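RNA-dependent RNA Polymerase (Bombyx mori cytoplasmic polyhedrosis virus, PDB 6TZ0) catalyses RNA-directed RNA synthesis for viral transcription and genome replication, making fully conservative plus strands and, after core assembly, the complementary minus strands. Local coordinates at residues 734-739 against 768-773; 1043-1048 against 1148-1153. One frame throughout, in Å; residues are numbered along the deposited sequence.

Contact 1 (734-739 against 768-773); sequences GFADRI and LFRVRR
The first torsion of Arg770 places CG between its backbone N and carbonyl carbon (chi1 57°), and one bend at chi3 (69°) turns the guanidinium toward Phe735 O and Ile739. There Arg770 NH1 gives a weak hydrogen bond to Phe735 O, at 3.2 Å. The angle at the hydrogen is only 134°, so the bond is far from straight. The methyl end of Ile739 flanks the same group, with its CD1 3.4 Å from Arg770 NH1 and 3.7 Å from Arg770 CD. The two side chains cross at about a right angle, and both Phe735 O and Ile739 CD1 approach the guanidinium obliquely.

The root of Arg770 is packed as well. Its CB lies 3.7 Å from Gly734 CA, where the backbones come closest and glycine has no side chain to intervene. Ala736 CB rests 3.3 Å from Arg770 O and 4.1 Å from Arg770 CG. The CB of Phe735 leaves the backbone away from 768-773; its ring packs on Tyr332 and makes a cation-pi contact with Arg336, both of helix 325-339. Ile739 also packs on Leu763 and Asp766 of helix 754-766, the helix that lies in sequence between the two loops. This is loop-to-loop packing near the polymerase active site, with the Phe735 side chain about 10 Å from that of the magnesium-binding Asp681.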
loop_
_atom_site.group_PDB
_atom_site.type_symbol
_atom_site.label_atom_id
_atom_site.label_comp_id
_atom_site.label_asym_id
_atom_site.label_seq_id
_atom_site.Cartn_x
_atom_site.Cartn_y
_atom_site.Cartn_z
ATOM N N GLY A 734 -21.949 14.188 4.954
ATOM C CA GLY A 734 -20.806 13.534 5.547
ATOM C C GLY A 734 -21.159 12.222 6.222
ATOM O O GLY A 734 -22.302 11.960 6.586
ATOM N N PHE A 735 -20.142 11.383 6.390
ATOM C CA PHE A 735 -20.300 10.027 6.916
ATOM C C PHE A 735 -19.654 10.004 8.302
ATOM O O PHE A 735 -18.458 9.745 8.438
ATOM C CB PHE A 735 -19.660 8.981 5.988
ATOM C CG PHE A 735 -20.325 8.838 4.636
ATOM C CD1 PHE A 735 -21.593 9.339 4.387
ATOM C CD2 PHE A 735 -19.662 8.182 3.610
ATOM C CE1 PHE A 735 -22.175 9.202 3.141
ATOM C CE2 PHE A 735 -20.242 8.035 2.366
ATOM C CZ PHE A 735 -21.498 8.545 2.131
ATOM N N ALA A 736 -20.454 10.278 9.333
ATOM C CA ALA A 736 -19.927 10.365 10.688
ATOM C C ALA A 736 -19.651 9.008 11.307
ATOM O O ALA A 736 -18.917 8.932 12.297
ATOM C CB ALA A 736 -20.890 11.130 11.593
ATOM N N ASP A 737 -20.211 7.939 10.759
ATOM C CA ASP A 737 -20.040 6.623 11.343
ATOM C C ASP A 737 -18.864 5.877 10.722
ATOM O O ASP A 737 -18.750 4.659 10.880
ATOM C CB ASP A 737 -21.339 5.832 11.209
ATOM C CG ASP A 737 -21.497 4.781 12.290
ATOM O OD1 ASP A 737 -20.568 4.608 13.107
ATOM O OD2 ASP A 737 -22.570 4.155 12.353
ATOM N N ARG A 738 -17.990 6.587 10.021
ATOM C CA ARG A 738 -16.739 6.040 9.527
ATOM C C ARG A 738 -15.563 6.423 10.405
ATOM O O ARG A 738 -14.437 5.992 10.139
ATOM C CB ARG A 738 -16.498 6.516 8.097
ATOM C CG ARG A 738 -17.575 6.079 7.139
ATOM C CD ARG A 738 -17.534 4.588 6.965
ATOM N NE ARG A 738 -16.274 4.168 6.369
ATOM C CZ ARG A 738 -16.088 4.012 5.064
ATOM N NH1 ARG A 738 -14.905 3.631 4.602
ATOM N NH2 ARG A 738 -17.095 4.206 4.226
ATOM N N ILE A 739 -15.801 7.225 11.437
ATOM C CA ILE A 739 -14.779 7.649 12.382
ATOM C C ILE A 739 -15.111 7.031 13.726
ATOM O O ILE A 739 -16.199 7.258 14.268
ATOM C CB ILE A 739 -14.712 9.175 12.480
ATOM C CG1 ILE A 739 -14.319 9.753 11.128
ATOM C CG2 ILE A 739 -13.739 9.597 13.565
ATOM C CD1 ILE A 739 -14.572 11.200 11.028
ATOM N N LEU A 768 -16.424 16.941 12.369
ATOM C CA LEU A 768 -16.919 18.262 12.741
ATOM C C LEU A 768 -18.020 18.740 11.798
ATOM O O LEU A 768 -19.042 19.266 12.251
ATOM C CB LEU A 768 -15.762 19.254 12.791
ATOM C CG LEU A 768 -15.922 20.422 13.765
ATOM C CD1 LEU A 768 -14.549 20.865 14.181
ATOM C CD2 LEU A 768 -16.676 21.593 13.210
ATOM N N PHE A 769 -17.822 18.614 10.483
ATOM C CA PHE A 769 -18.885 18.992 9.557
ATOM C C PHE A 769 -19.767 17.826 9.151
ATOM O O PHE A 769 -20.792 18.042 8.505
ATOM C CB PHE A 769 -18.371 19.661 8.271
ATOM C CG PHE A 769 -17.998 21.111 8.420
ATOM C CD1 PHE A 769 -17.661 21.655 9.643
ATOM C CD2 PHE A 769 -18.194 21.970 7.356
ATOM C CE1 PHE A 769 -17.368 22.981 9.764
ATOM C CE2 PHE A 769 -17.915 23.311 7.472
ATOM C CZ PHE A 769 -17.505 23.818 8.685
ATOM N N ARG A 770 -19.398 16.599 9.494
ATOM C CA ARG A 770 -20.220 15.442 9.176
ATOM C C ARG A 770 -21.172 15.084 10.309
ATOM O O ARG A 770 -21.765 14.005 10.304
ATOM C CB ARG A 770 -19.323 14.265 8.802
ATOM C CG ARG A 770 -18.323 13.873 9.846
ATOM C CD ARG A 770 -17.404 12.807 9.302
ATOM N NE ARG A 770 -16.509 13.292 8.258
ATOM C CZ ARG A 770 -15.702 12.508 7.553
ATOM N NH1 ARG A 770 -15.682 11.205 7.776
ATOM N NH2 ARG A 770 -14.909 13.021 6.628
ATOM N N VAL A 771 -21.352 15.994 11.258
ATOM C CA VAL A 771 -22.112 15.753 12.472
ATOM C C VAL A 771 -23.261 16.756 12.505
ATOM O O VAL A 771 -23.260 17.757 11.789
ATOM C CB VAL A 771 -21.204 15.880 13.717
ATOM C CG1 VAL A 771 -20.974 17.328 14.109
ATOM C CG2 VAL A 771 -21.673 15.061 14.849
ATOM N N ARG A 772 -24.250 16.483 13.346
ATOM C CA ARG A 772 -25.453 17.299 13.387
ATOM C C ARG A 772 -25.547 18.173 14.633
ATOM O O ARG A 772 -26.138 19.254 14.577
ATOM C CB ARG A 772 -26.679 16.387 13.273
ATOM C CG ARG A 772 -27.980 17.084 13.036
ATOM C CD ARG A 772 -29.075 16.090 12.754
ATOM N NE ARG A 772 -30.365 16.752 12.667
ATOM C CZ ARG A 772 -31.510 16.124 12.457
ATOM N NH1 ARG A 772 -31.528 14.808 12.313
ATOM N NH2 ARG A 772 -32.639 16.809 12.401
ATOM N N ARG A 773 -24.963 17.751 15.755
ATOM C CA ARG A 773 -24.892 18.575 16.961
ATOM C C ARG A 773 -23.468 18.522 17.504
ATOM O O ARG A 773 -23.105 17.574 18.219
ATOM C CB ARG A 773 -25.899 18.127 18.017
ATOM C CG ARG A 773 -25.940 19.042 19.222
ATOM C CD ARG A 773 -27.011 18.684 20.238
ATOM N NE ARG A 773 -26.783 17.409 20.912
ATOM C CZ ARG A 773 -27.637 16.395 20.901
ATOM N NH1 ARG A 773 -28.790 16.502 20.261
ATOM N NH2 ARG A 773 -27.349 15.277 21.547
#

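Contact 2 (1043-1048 against 1148-1153); sequences SNLAYN and LFFLSD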
loop_
_atom_site.group_PDB
_atom_site.type_symbol
_atom_site.label_atom_id
_atom_site.label_comp_id
_atom_site.label_asym_id
_atom_site.label_seq_id
_atom_site.Cartn_x
_atom_site.Cartn_y
_atom_site.Cartn_z
ATOM N N SER A 1043 -32.063 23.888 2.326
ATOM C CA SER A 1043 -31.284 22.668 2.092
ATOM C C SER A 1043 -29.812 22.820 2.445
ATOM O O SER A 1043 -28.991 23.009 1.545
ATOM C CB SER A 1043 -31.417 22.177 0.647
ATOM O OG SER A 1043 -32.713 21.674 0.400
ATOM N N ASN A 1044 -29.514 22.860 3.747
ATOM C CA ASN A 1044 -28.168 23.088 4.265
ATOM C C ASN A 1044 -27.119 22.169 3.652
ATOM O O ASN A 1044 -27.375 20.999 3.381
ATOM C CB ASN A 1044 -28.161 22.923 5.784
ATOM C CG ASN A 1044 -28.702 21.588 6.248
ATOM O OD1 ASN A 1044 -29.213 20.803 5.468
ATOM N ND2 ASN A 1044 -28.534 21.302 7.529
ATOM N N LEU A 1045 -25.939 22.721 3.405
ATOM C CA LEU A 1045 -24.893 22.005 2.699
ATOM C C LEU A 1045 -23.940 21.263 3.626
ATOM O O LEU A 1045 -22.883 20.811 3.176
ATOM C CB LEU A 1045 -24.158 22.971 1.767
ATOM C CG LEU A 1045 -23.686 24.344 2.234
ATOM C CD1 LEU A 1045 -22.320 24.298 2.829
ATOM C CD2 LEU A 1045 -23.700 25.292 1.063
ATOM N N ALA A 1046 -24.306 21.114 4.897
ATOM C CA ALA A 1046 -23.669 20.191 5.826
ATOM C C ALA A 1046 -24.679 19.878 6.916
ATOM O O ALA A 1046 -25.667 20.597 7.086
ATOM C CB ALA A 1046 -22.381 20.759 6.422
ATOM N N TYR A 1047 -24.435 18.793 7.659
ATOM C CA TYR A 1047 -25.365 18.438 8.726
ATOM C C TYR A 1047 -25.306 19.402 9.901
ATOM O O TYR A 1047 -26.278 19.487 10.656
ATOM C CB TYR A 1047 -25.134 17.013 9.233
ATOM C CG TYR A 1047 -25.614 15.922 8.315
ATOM C CD1 TYR A 1047 -26.965 15.708 8.124
ATOM C CD2 TYR A 1047 -24.720 15.070 7.690
ATOM C CE1 TYR A 1047 -27.412 14.714 7.299
ATOM C CE2 TYR A 1047 -25.159 14.070 6.862
ATOM C CZ TYR A 1047 -26.506 13.896 6.671
ATOM O OH TYR A 1047 -26.957 12.891 5.853
ATOM N N ASN A 1048 -24.215 20.144 10.067
ATOM C CA ASN A 1048 -24.137 21.144 11.123
ATOM C C ASN A 1048 -24.465 22.558 10.660
ATOM O O ASN A 1048 -24.449 23.476 11.484
ATOM C CB ASN A 1048 -22.752 21.151 11.779
ATOM C CG ASN A 1048 -21.631 21.467 10.808
ATOM O OD1 ASN A 1048 -21.819 21.517 9.600
ATOM N ND2 ASN A 1048 -20.463 21.755 11.353
ATOM N N LEU A 1148 -11.948 23.775 9.619
ATOM C CA LEU A 1148 -12.444 24.890 8.809
ATOM C C LEU A 1148 -12.730 24.389 7.394
ATOM O O LEU A 1148 -12.051 24.738 6.430
ATOM C CB LEU A 1148 -11.423 26.031 8.800
ATOM C CG LEU A 1148 -11.263 27.105 9.889
ATOM C CD1 LEU A 1148 -12.372 28.095 9.915
ATOM C CD2 LEU A 1148 -11.175 26.505 11.259
ATOM N N PHE A 1149 -13.760 23.553 7.281
ATOM C CA PHE A 1149 -13.984 22.785 6.057
ATOM C C PHE A 1149 -14.588 23.647 4.949
ATOM O O PHE A 1149 -13.992 23.799 3.880
ATOM C CB PHE A 1149 -14.870 21.583 6.387
ATOM C CG PHE A 1149 -15.114 20.639 5.247
ATOM C CD1 PHE A 1149 -14.164 19.697 4.893
ATOM C CD2 PHE A 1149 -16.317 20.652 4.571
ATOM C CE1 PHE A 1149 -14.397 18.816 3.855
ATOM C CE2 PHE A 1149 -16.554 19.775 3.539
ATOM C CZ PHE A 1149 -15.593 18.855 3.178
ATOM N N PHE A 1150 -15.769 24.219 5.182
ATOM C CA PHE A 1150 -16.349 25.196 4.265
ATOM C C PHE A 1150 -15.934 26.629 4.556
ATOM O O PHE A 1150 -16.202 27.508 3.734
ATOM C CB PHE A 1150 -17.881 25.147 4.278
ATOM C CG PHE A 1150 -18.468 24.039 3.467
ATOM C CD1 PHE A 1150 -18.463 24.106 2.086
ATOM C CD2 PHE A 1150 -19.081 22.966 4.079
ATOM C CE1 PHE A 1150 -19.020 23.096 1.333
ATOM C CE2 PHE A 1150 -19.642 21.957 3.333
ATOM C CZ PHE A 1150 -19.614 22.024 1.956
ATOM N N LEU A 1151 -15.298 26.888 5.686
ATOM C CA LEU A 1151 -15.019 28.246 6.116
ATOM C C LEU A 1151 -13.636 28.689 5.648
ATOM O O LEU A 1151 -12.792 27.882 5.259
ATOM C CB LEU A 1151 -15.137 28.348 7.631
ATOM C CG LEU A 1151 -16.456 28.677 8.321
ATOM C CD1 LEU A 1151 -16.838 30.069 7.924
ATOM C CD2 LEU A 1151 -17.573 27.702 7.993
ATOM N N SER A 1152 -13.406 29.998 5.703
ATOM C CA SER A 1152 -12.229 30.587 5.080
ATOM C C SER A 1152 -10.995 30.450 5.958
ATOM O O SER A 1152 -11.061 30.579 7.182
ATOM C CB SER A 1152 -12.468 32.063 4.776
ATOM O OG SER A 1152 -12.545 32.819 5.964
ATOM N N ASP A 1153 -9.857 30.210 5.312
ATOM C CA ASP A 1153 -8.563 30.120 5.968
ATOM C C ASP A 1153 -7.901 31.473 6.166
ATOM O O ASP A 1153 -6.785 31.526 6.690
ATOM C CB ASP A 1153 -7.622 29.232 5.151
ATOM C CG ASP A 1153 -8.033 27.782 5.157
ATOM O OD1 ASP A 1153 -8.649 27.339 6.148
ATOM O OD2 ASP A 1153 -7.730 27.078 4.171
#
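Leu1045 lays one methyl almost squarely over the ring of Phe1150. Its CD1 is 3.5 Å from the ring centroid and only 8° off the ring normal. This is a CH-pi contact over the face. The methyl is nearly centred, so no single ring carbon takes the whole contact. Phe1150 CE2 and CZ both lie 3.6 Å from Leu1045 CD1. The two side chains cross obliquely. With chi1 at 47°, CG of Leu1045 is tucked between its own N and C, which brings CD1 over the ring, and only one of its two methyl groups does the touching.

The backbone of the same residue borders the ring too. Leu1045 O lies 3.4 Å from Phe1150 CE2, displaced from the ring plane to the side that carries the methyl. Ala1046 CB comes obliquely to that corner, 4.3 Å from Phe1150 CE2. The Phe1150 ring therefore projects from its own loop against two consecutive residues of the other.

Both loops belong to the C-terminal family region of this reovirus polymerase. Trp272, at the end of strand 266-272 in the N-terminal family region, touches both Leu1045 and Phe1150. The contact is thus part of a buried hydrophobic junction between the N-terminal and C-terminal family regions, away from the annotated sites.

Phe1149 approaches Phe1150 from the side opposite Leu1045. The planes of these neighbouring rings stand at about a right angle. Phe1150 CE2 lies in the plane of the Phe1149 ring, at its edge, 3.8 Å from Phe1149 CD2. Beyond it, the ring of Phe1149 meets that of Phe732, with planes inclined by about 30°, while its backbone is hydrogen-bonded to Ala526.

In the fold
The two contacts come in series along the chain: both segments of contact 1 precede both segments of contact 2. In space their centres are only 12 Å apart, and they touch directly. Phe769 bridges them, packing on both Asn1048 and Phe1150. Val771 packs on Tyr1047. Helix 325-339 is a shared neighbour: Phe735, Arg738 and Arg772 of contact 1 and Ser1043 and Tyr1047 of contact 2 all touch it. Contact 1 is nearer the metal-binding aspartates. Contact 2 lies in the C-terminal region, which in reoviridae polymerases encloses the catalytic core together with the N-terminal domain. Together they join that region to the loops on the two sides of helix 754-766.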